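Local structure of 3-oxoacyl-[acyl-carrier protein] synthase (1UB7) at the interface of chains A and B. The protein catalyses the beta-ketoacyl-ACP synthase III condensation of fatty acid synthesis, probably joining acetyl-CoA to malonyl-ACP to start the chain. Coordinates in Å, arbitrary orientation; residue numbers count along the deposited sequence, not the author numbering. Chains: chain A/B, 3-oxoacyl-[acyl-carrier protein] synthase.

The three contacts are pieces of one two-fold symmetric interface of the FabH homodimer. Contacts 1 and 2 lie about 13 Å apart between their C-alpha centres and share A:Gln119; contact 3 is about 14 Å from contact 2 and 17 Å from contact 1. Contact 1 sets B:Tyr104 against strand 102-107 and helix 112-125 of chain A; contact 2 packs the two helices. Contact 3 repeats the pairing of Tyr115 with residues 102-103, chains exchanged, and adds strand 172-180. Contact 1 lies nearest A:His246, about 14 Å from its centre. Strand and helix flank the catalytic-cysteine loop, which dimerisation probably steadies.

Contact 1: the interface of chains A and B. Residues chain A 106-108, 115, 119; chain B 102-104.
Strand 102-107 of chain B meets the same strand and helix 112-125 of chain A in the dimer core of this thiolase-like fold. B:Tyr104 is the wedge. Its CG stands between the backbone N and the carbonyl carbon (chi1 74°), which sends the ring across into chain A. A:Leu106 crosses it at about a right angle and sets methyl CD1 over one face, 3.8 Å from the ring centroid; CG packs 3.5 Å from CD1 of B:Tyr104. A:Ala108 CB fills in at the root of the tyrosine, 3.7 Å from B:Tyr104 CB. At the far end the phenol OH of B:Tyr104 donates to the amide oxygen OE1 of A:Gln119 at 2.7 Å. The donor lies above the carbonyl plane, 59° out of it and so off the lone-pair directions, and OE1 itself lies level with the tyrosine ring, whose plane is 79° from that of the amide. A:Tyr115 presents the edge of its ring to B:Tyr104 CD2, with its own CD2 3.9 Å away; its OH receives a weak hydrogen bond from B:Ala103 N at 3.4 Å. Within each subunit, strand 102-107 leads to helix 112-125 through the turn bearing Cys110, the nucleophile, here oxidised to S-hydroxycysteine.

Contact 2: the interface of chains A and B. Residues chain A 119, 122-123, 126, 128; chain B 118-119, 122-123.
The carboxamide of A:Gln119 has chain B on both sides: B:Gln119 OE1 and CB lie obliquely below one face, and B:Leu123 sets CD2 above the other, at its oxygen end, with CD1 out beyond OE1; the two amide planes are 53° apart. This is the helix-on-helix centre of the FabH dimer, where helix 112-125 crosses its own twin. A:Gln119 NE2 and B:Gln119 OE1 are 2.6 Å apart, yet the oxygen stands well out of the A:Gln119 amide plane and the N-H points away, so the pair is close without being a hydrogen bond as modelled. B:Gln119 places CG anti to its carbonyl carbon (chi1 -54°), then bends at chi2 (-55°), which folds the amide back towards A:Leu123. There methyl CD2 of A:Leu123 packs 3.8 Å from CD of B:Gln119. With an alanine in place of B:Gln119, A:Leu123 would probably lose its cover, a gap would open beside its methyls, and the A:Gln119 amide would be freer to turn. Small side chains let the helices come close: A:Ala122 CB meets B:Ala122 CB at 3.9 Å, and also lies 3.6 Å from B:Ala122 O. Beyond the end of the helix, A:Ala126 CB rests 3.8 Å from B:Ala122 CA. A:Leu128 points CD1 at the helix backbone, 3.3 Å from B:Ala118 O.

Contact 3: the interface of chains A and B. Residues chain A 94, 101-103; chain B 115, 179-180.
A:Ala101, A:Phe102 and A:Ala103 run extended into strand 102-107 and pass the equally extended end of strand 172-180 at B:Gly179 and B:Ala180. Side chains and a water stitch these backbones of the FabH dimer together. B:Tyr115, from helix 112-125, reaches between them with its phenol. Its OH accepts from the backbone N of A:Ala103 at 3.2 Å (157° at the hydrogen), and that nitrogen lies in the ring plane, at the edge. The same OH donates within its own chain to B:Gly179 O at 2.9 Å, from 67° out of the carbonyl plane. Thus one hydroxyl takes a hydrogen from chain A and gives its own to B:Gly179 of its own chain, which should fix the turn of the phenol and tie the strand end to the partner. A:Phe102 CB packs 3.8 Å from B:Tyr115 CZ. A chi1 of 52° turns the phenylalanine ring so that CD2 stands above the tyrosine plane, just beyond its rim, 4.0 Å from B:Tyr115 CE2. Further along, a water bridges A:Ala101 N and B:Ala180 O, 2.8 Å from the latter oxygen. A:Gln94 OE1 also sits close to that carbonyl, an oxygen-oxygen pairing that leaves the modelled amide orientation doubtful. Between the backbones, methyl CB of A:Ala103 meets methyl CB of B:Ala180 at 4.0 Å.

Contact 1: the interface of chains A and B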
ATOM      1  N   LEU A 106      -2.271   1.798   0.753  1.00 29.09           N
ATOM      2  CA  LEU A 106      -1.689   0.806   1.631  1.00 26.88           C
ATOM      3  C   LEU A 106      -2.755  -0.277   1.926  1.00 33.52           C
ATOM      4  O   LEU A 106      -3.828   0.022   2.462  1.00 26.93           O
ATOM      5  CB  LEU A 106      -1.221   1.495   2.921  1.00 24.71           C
ATOM      6  CG  LEU A 106      -0.519   0.664   4.012  1.00 31.71           C
ATOM      7  CD1 LEU A 106       0.409   1.556   4.857  1.00 22.30           C
ATOM      8  CD2 LEU A 106      -1.573  -0.036   4.896  1.00 28.83           C
ATOM      9  N   LEU A 107      -2.474  -1.525   1.550  1.00 27.42           N
ATOM     10  CA  LEU A 107      -3.416  -2.611   1.818  1.00 30.68           C
ATOM     11  C   LEU A 107      -2.895  -3.522   2.922  1.00 32.37           C
ATOM     12  O   LEU A 107      -1.879  -4.199   2.754  1.00 37.62           O
ATOM     13  CB  LEU A 107      -3.674  -3.429   0.554  1.00 33.32           C
ATOM     14  CG  LEU A 107      -4.627  -2.787  -0.445  1.00 31.48           C
ATOM     15  CD1 LEU A 107      -4.173  -1.374  -0.795  1.00 37.14           C
ATOM     16  CD2 LEU A 107      -4.681  -3.633  -1.663  1.00 33.41           C
ATOM     17  N   ALA A 108      -3.584  -3.522   4.059  1.00 28.80           N
ATOM     18  CA  ALA A 108      -3.192  -4.345   5.199  1.00 30.05           C
ATOM     19  C   ALA A 108      -4.421  -4.708   6.052  1.00 36.37           C
ATOM     20  O   ALA A 108      -4.329  -4.883   7.263  1.00 36.42           O
ATOM     21  CB  ALA A 108      -2.166  -3.595   6.042  1.00 31.21           C
ATOM     22  N   TYR A 115      -1.487   1.367  10.526  1.00 25.12           N
ATOM     23  CA  TYR A 115      -0.286   1.052   9.759  1.00 24.67           C
ATOM     24  C   TYR A 115       0.130   2.352   9.046  1.00 27.22           C
ATOM     25  O   TYR A 115       1.298   2.748   9.069  1.00 24.66           O
ATOM     26  CB  TYR A 115      -0.602  -0.026   8.719  1.00 28.55           C
ATOM     27  CG  TYR A 115      -0.160  -1.408   9.111  1.00 35.12           C
ATOM     28  CD1 TYR A 115      -0.559  -1.976  10.327  1.00 34.45           C
ATOM     29  CD2 TYR A 115       0.690  -2.148   8.284  1.00 28.30           C
ATOM     30  CE1 TYR A 115      -0.120  -3.245  10.708  1.00 34.13           C
ATOM     31  CE2 TYR A 115       1.136  -3.420   8.657  1.00 37.10           C
ATOM     32  CZ  TYR A 115       0.723  -3.960   9.870  1.00 33.65           C
ATOM     33  OH  TYR A 115       1.134  -5.217  10.230  1.00 38.47           O
ATOM     34  N   GLN A 119       3.522   4.577   9.314  1.00 30.07           N
ATOM     35  CA  GLN A 119       4.299   4.929   8.127  1.00 33.00           C
ATOM     36  C   GLN A 119       4.440   6.445   7.976  1.00 30.99           C
ATOM     37  O   GLN A 119       5.497   6.949   7.569  1.00 29.69           O
ATOM     38  CB  GLN A 119       3.657   4.343   6.867  1.00 31.88           C
ATOM     39  CG  GLN A 119       4.308   3.054   6.390  1.00 52.85           C
ATOM     40  CD  GLN A 119       5.747   3.243   5.878  1.00 63.10           C
ATOM     41  OE1 GLN A 119       6.452   2.261   5.675  1.00 70.43           O
ATOM     42  NE2 GLN A 119       6.175   4.497   5.658  1.00 48.54           N
TER
ATOM     43  N   PHE B 102       5.546  -6.935  10.630  1.00 38.30           N
ATOM     44  CA  PHE B 102       4.298  -6.406  10.122  1.00 36.41           C
ATOM     45  C   PHE B 102       4.435  -6.381   8.595  1.00 38.99           C
ATOM     46  O   PHE B 102       5.563  -6.356   8.050  1.00 27.59           O
ATOM     47  CB  PHE B 102       3.979  -5.010  10.692  1.00 31.13           C
ATOM     48  CG  PHE B 102       5.076  -3.989  10.536  1.00 30.93           C
ATOM     49  CD1 PHE B 102       6.100  -3.897  11.475  1.00 30.01           C
ATOM     50  CD2 PHE B 102       5.021  -3.043   9.507  1.00 30.31           C
ATOM     51  CE1 PHE B 102       7.055  -2.875  11.401  1.00 37.37           C
ATOM     52  CE2 PHE B 102       5.970  -2.016   9.422  1.00 29.08           C
ATOM     53  CZ  PHE B 102       6.985  -1.930  10.370  1.00 36.17           C
ATOM     54  N   ALA B 103       3.297  -6.402   7.909  1.00 32.87           N
ATOM     55  CA  ALA B 103       3.322  -6.438   6.464  1.00 32.45           C
ATOM     56  C   ALA B 103       2.164  -5.727   5.758  1.00 34.00           C
ATOM     57  O   ALA B 103       1.057  -5.629   6.282  1.00 34.33           O
ATOM     58  CB  ALA B 103       3.385  -7.878   6.022  1.00 36.80           C
ATOM     59  N   TYR B 104       2.448  -5.226   4.560  1.00 31.83           N
ATOM     60  CA  TYR B 104       1.451  -4.550   3.749  1.00 29.67           C
ATOM     61  C   TYR B 104       1.851  -4.402   2.281  1.00 31.76           C
ATOM     62  O   TYR B 104       3.040  -4.393   1.917  1.00 37.26           O
ATOM     63  CB  TYR B 104       1.107  -3.171   4.361  1.00 31.84           C
ATOM     64  CG  TYR B 104       2.136  -2.072   4.199  1.00 24.67           C
ATOM     65  CD1 TYR B 104       2.181  -1.295   3.042  1.00 25.51           C
ATOM     66  CD2 TYR B 104       3.029  -1.771   5.223  1.00 26.30           C
ATOM     67  CE1 TYR B 104       3.083  -0.235   2.917  1.00 25.54           C
ATOM     68  CE2 TYR B 104       3.947  -0.716   5.102  1.00 27.01           C
ATOM     69  CZ  TYR B 104       3.960   0.047   3.949  1.00 30.67           C
ATOM     70  OH  TYR B 104       4.826   1.106   3.840  1.00 29.98           O
TER

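Contact 2: the interface of chains A and B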
ATOM      1  N   GLN A 119       3.522   4.577   9.314  1.00 30.07           N
ATOM      2  CA  GLN A 119       4.299   4.929   8.127  1.00 33.00           C
ATOM      3  C   GLN A 119       4.440   6.445   7.976  1.00 30.99           C
ATOM      4  O   GLN A 119       5.497   6.949   7.569  1.00 29.69           O
ATOM      5  CB  GLN A 119       3.657   4.343   6.867  1.00 31.88           C
ATOM      6  CG  GLN A 119       4.308   3.054   6.390  1.00 52.85           C
ATOM      7  CD  GLN A 119       5.747   3.243   5.878  1.00 63.10           C
ATOM      8  OE1 GLN A 119       6.452   2.261   5.675  1.00 70.43           O
ATOM      9  NE2 GLN A 119       6.175   4.497   5.658  1.00 48.54           N
ATOM     10  N   ALA A 122       7.044   7.669  10.442  1.00 31.64           N
ATOM     11  CA  ALA A 122       8.392   7.392   9.946  1.00 27.33           C
ATOM     12  C   ALA A 122       8.806   8.403   8.888  1.00 32.55           C
ATOM     13  O   ALA A 122       9.920   8.932   8.926  1.00 31.16           O
ATOM     14  CB  ALA A 122       8.453   6.004   9.379  1.00 25.15           C
ATOM     15  N   LEU A 123       7.906   8.666   7.942  1.00 31.08           N
ATOM     16  CA  LEU A 123       8.161   9.643   6.890  1.00 27.20           C
ATOM     17  C   LEU A 123       8.490  11.026   7.464  1.00 28.08           C
ATOM     18  O   LEU A 123       9.456  11.665   7.045  1.00 32.82           O
ATOM     19  CB  LEU A 123       6.945   9.773   5.969  1.00 28.30           C
ATOM     20  CG  LEU A 123       6.545   8.575   5.113  1.00 25.56           C
ATOM     21  CD1 LEU A 123       5.335   8.958   4.226  1.00 19.04           C
ATOM     22  CD2 LEU A 123       7.734   8.139   4.242  1.00 26.20           C
ATOM     23  N   ALA A 126      11.846  10.799   9.483  1.00 35.69           N
ATOM     24  CA  ALA A 126      13.030  10.592   8.651  1.00 30.26           C
ATOM     25  C   ALA A 126      13.193  11.783   7.737  1.00 34.31           C
ATOM     26  O   ALA A 126      14.129  11.857   6.947  1.00 33.73           O
ATOM     27  CB  ALA A 126      12.910   9.313   7.829  1.00 26.86           C
ATOM     28  N   LEU A 128      11.312  12.649   5.209  1.00 29.49           N
ATOM     29  CA  LEU A 128      10.963  12.488   3.792  1.00 29.11           C
ATOM     30  C   LEU A 128       9.704  13.287   3.471  1.00 32.45           C
ATOM     31  O   LEU A 128       9.426  13.574   2.314  1.00 33.68           O
ATOM     32  CB  LEU A 128      10.755  11.016   3.428  1.00 33.38           C
ATOM     33  CG  LEU A 128      11.965  10.078   3.550  1.00 43.79           C
ATOM     34  CD1 LEU A 128      11.587   8.720   3.003  1.00 39.39           C
ATOM     35  CD2 LEU A 128      13.161  10.629   2.789  1.00 31.98           C
TER
ATOM     36  N   ALA B 118      11.873   3.917  -0.273  1.00 22.96           N
ATOM     37  CA  ALA B 118      11.754   5.143   0.523  1.00 25.48           C
ATOM     38  C   ALA B 118      10.974   4.929   1.843  1.00 31.16           C
ATOM     39  O   ALA B 118      11.422   5.382   2.896  1.00 31.28           O
ATOM     40  CB  ALA B 118      11.086   6.266  -0.324  1.00 28.37           C
ATOM     41  N   GLN B 119       9.816   4.258   1.805  1.00 27.07           N
ATOM     42  CA  GLN B 119       9.069   3.997   3.047  1.00 24.56           C
ATOM     43  C   GLN B 119       9.941   3.148   3.973  1.00 26.57           C
ATOM     44  O   GLN B 119       9.972   3.370   5.189  1.00 24.79           O
ATOM     45  CB  GLN B 119       7.777   3.190   2.805  1.00 19.29           C
ATOM     46  CG  GLN B 119       6.841   3.773   1.797  1.00 37.82           C
ATOM     47  CD  GLN B 119       6.449   5.207   2.125  1.00 49.07           C
ATOM     48  OE1 GLN B 119       6.016   5.518   3.250  1.00 39.08           O
ATOM     49  NE2 GLN B 119       6.596   6.089   1.138  1.00 42.26           N
ATOM     50  N   ALA B 122      12.589   5.003   5.612  1.00 34.32           N
ATOM     51  CA  ALA B 122      11.945   5.766   6.683  1.00 31.81           C
ATOM     52  C   ALA B 122      11.696   4.922   7.936  1.00 33.12           C
ATOM     53  O   ALA B 122      11.946   5.385   9.051  1.00 35.19           O
ATOM     54  CB  ALA B 122      10.630   6.346   6.185  1.00 28.62           C
ATOM     55  N   LEU B 123      11.192   3.701   7.761  1.00 29.26           N
ATOM     56  CA  LEU B 123      10.942   2.808   8.903  1.00 32.17           C
ATOM     57  C   LEU B 123      12.251   2.491   9.639  1.00 33.65           C
ATOM     58  O   LEU B 123      12.283   2.380  10.868  1.00 37.40           O
ATOM     59  CB  LEU B 123      10.287   1.494   8.437  1.00 23.55           C
ATOM     60  CG  LEU B 123       8.859   1.634   7.872  1.00 25.58           C
ATOM     61  CD1 LEU B 123       8.412   0.317   7.253  1.00 14.18           C
ATOM     62  CD2 LEU B 123       7.916   2.048   8.968  1.00 17.84           C
TER

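Contact 3: the interface of chains A and B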
ATOM      1  N   GLN A  94      -4.703  13.233  -3.982  1.00 33.18           N
ATOM      2  CA  GLN A  94      -3.669  14.246  -4.193  1.00 31.04           C
ATOM      3  C   GLN A  94      -4.125  15.261  -5.262  1.00 29.76           C
ATOM      4  O   GLN A  94      -3.971  16.472  -5.095  1.00 27.49           O
ATOM      5  CB  GLN A  94      -2.366  13.560  -4.618  1.00 28.31           C
ATOM      6  CG  GLN A  94      -1.287  14.493  -5.135  1.00 24.65           C
ATOM      7  CD  GLN A  94      -1.542  14.882  -6.570  1.00 34.98           C
ATOM      8  OE1 GLN A  94      -1.766  14.019  -7.422  1.00 35.93           O
ATOM      9  NE2 GLN A  94      -1.512  16.182  -6.853  1.00 29.21           N
ATOM     10  N   ALA A 101       2.516  16.335  -3.901  1.00 30.91           N
ATOM     11  CA  ALA A 101       2.825  15.236  -2.980  1.00 30.65           C
ATOM     12  C   ALA A 101       2.925  13.863  -3.587  1.00 30.22           C
ATOM     13  O   ALA A 101       2.318  13.596  -4.629  1.00 36.81           O
ATOM     14  CB  ALA A 101       1.772  15.206  -1.886  1.00 26.49           C
ATOM     15  N   PHE A 102       3.690  12.975  -2.946  1.00 29.63           N
ATOM     16  CA  PHE A 102       3.745  11.624  -3.472  1.00 28.59           C
ATOM     17  C   PHE A 102       2.533  10.902  -2.867  1.00 30.21           C
ATOM     18  O   PHE A 102       2.009  11.328  -1.833  1.00 28.88           O
ATOM     19  CB  PHE A 102       5.071  10.911  -3.176  1.00 20.26           C
ATOM     20  CG  PHE A 102       5.500  10.921  -1.734  1.00 28.08           C
ATOM     21  CD1 PHE A 102       6.241  11.988  -1.217  1.00 22.65           C
ATOM     22  CD2 PHE A 102       5.335   9.786  -0.946  1.00 25.54           C
ATOM     23  CE1 PHE A 102       6.829  11.910   0.058  1.00 20.78           C
ATOM     24  CE2 PHE A 102       5.923   9.701   0.338  1.00 24.12           C
ATOM     25  CZ  PHE A 102       6.669  10.761   0.830  1.00 23.33           C
ATOM     26  N   ALA A 103       2.077   9.833  -3.514  1.00 28.23           N
ATOM     27  CA  ALA A 103       0.875   9.150  -3.048  1.00 24.91           C
ATOM     28  C   ALA A 103       0.814   7.655  -3.320  1.00 27.89           C
ATOM     29  O   ALA A 103       1.266   7.187  -4.359  1.00 21.86           O
ATOM     30  CB  ALA A 103      -0.355   9.816  -3.693  1.00 20.24           C
TER
ATOM     31  N   TYR B 115       9.076   3.623  -4.316  1.00 26.72           N
ATOM     32  CA  TYR B 115       8.252   4.144  -3.222  1.00 22.90           C
ATOM     33  C   TYR B 115       8.520   3.270  -1.990  1.00 21.18           C
ATOM     34  O   TYR B 115       8.747   3.795  -0.905  1.00 28.05           O
ATOM     35  CB  TYR B 115       6.758   4.054  -3.566  1.00 25.01           C
ATOM     36  CG  TYR B 115       6.132   5.326  -4.096  1.00 21.51           C
ATOM     37  CD1 TYR B 115       6.518   5.869  -5.320  1.00 25.34           C
ATOM     38  CD2 TYR B 115       5.136   5.979  -3.375  1.00 30.38           C
ATOM     39  CE1 TYR B 115       5.931   7.026  -5.814  1.00 20.11           C
ATOM     40  CE2 TYR B 115       4.537   7.142  -3.864  1.00 32.14           C
ATOM     41  CZ  TYR B 115       4.939   7.657  -5.083  1.00 29.57           C
ATOM     42  OH  TYR B 115       4.334   8.798  -5.558  1.00 35.51           O
ATOM     43  N   GLY B 179       6.692  11.553  -6.471  1.00 26.92           N
ATOM     44  CA  GLY B 179       5.615  12.437  -6.876  1.00 24.46           C
ATOM     45  C   GLY B 179       4.402  11.761  -7.492  1.00 30.50           C
ATOM     46  O   GLY B 179       4.443  10.593  -7.887  1.00 35.14           O
ATOM     47  N   ALA B 180       3.308  12.508  -7.587  1.00 29.36           N
ATOM     48  CA  ALA B 180       2.083  11.969  -8.152  1.00 31.01           C
ATOM     49  C   ALA B 180       1.239  13.079  -8.731  1.00 27.71           C
ATOM     50  O   ALA B 180       1.279  14.210  -8.262  1.00 30.42           O
ATOM     51  CB  ALA B 180       1.274  11.210  -7.063  1.00 23.03           C
TER
HETATM   52  O   HOH W   1       2.156  16.537  -6.906  1.00 41.31           O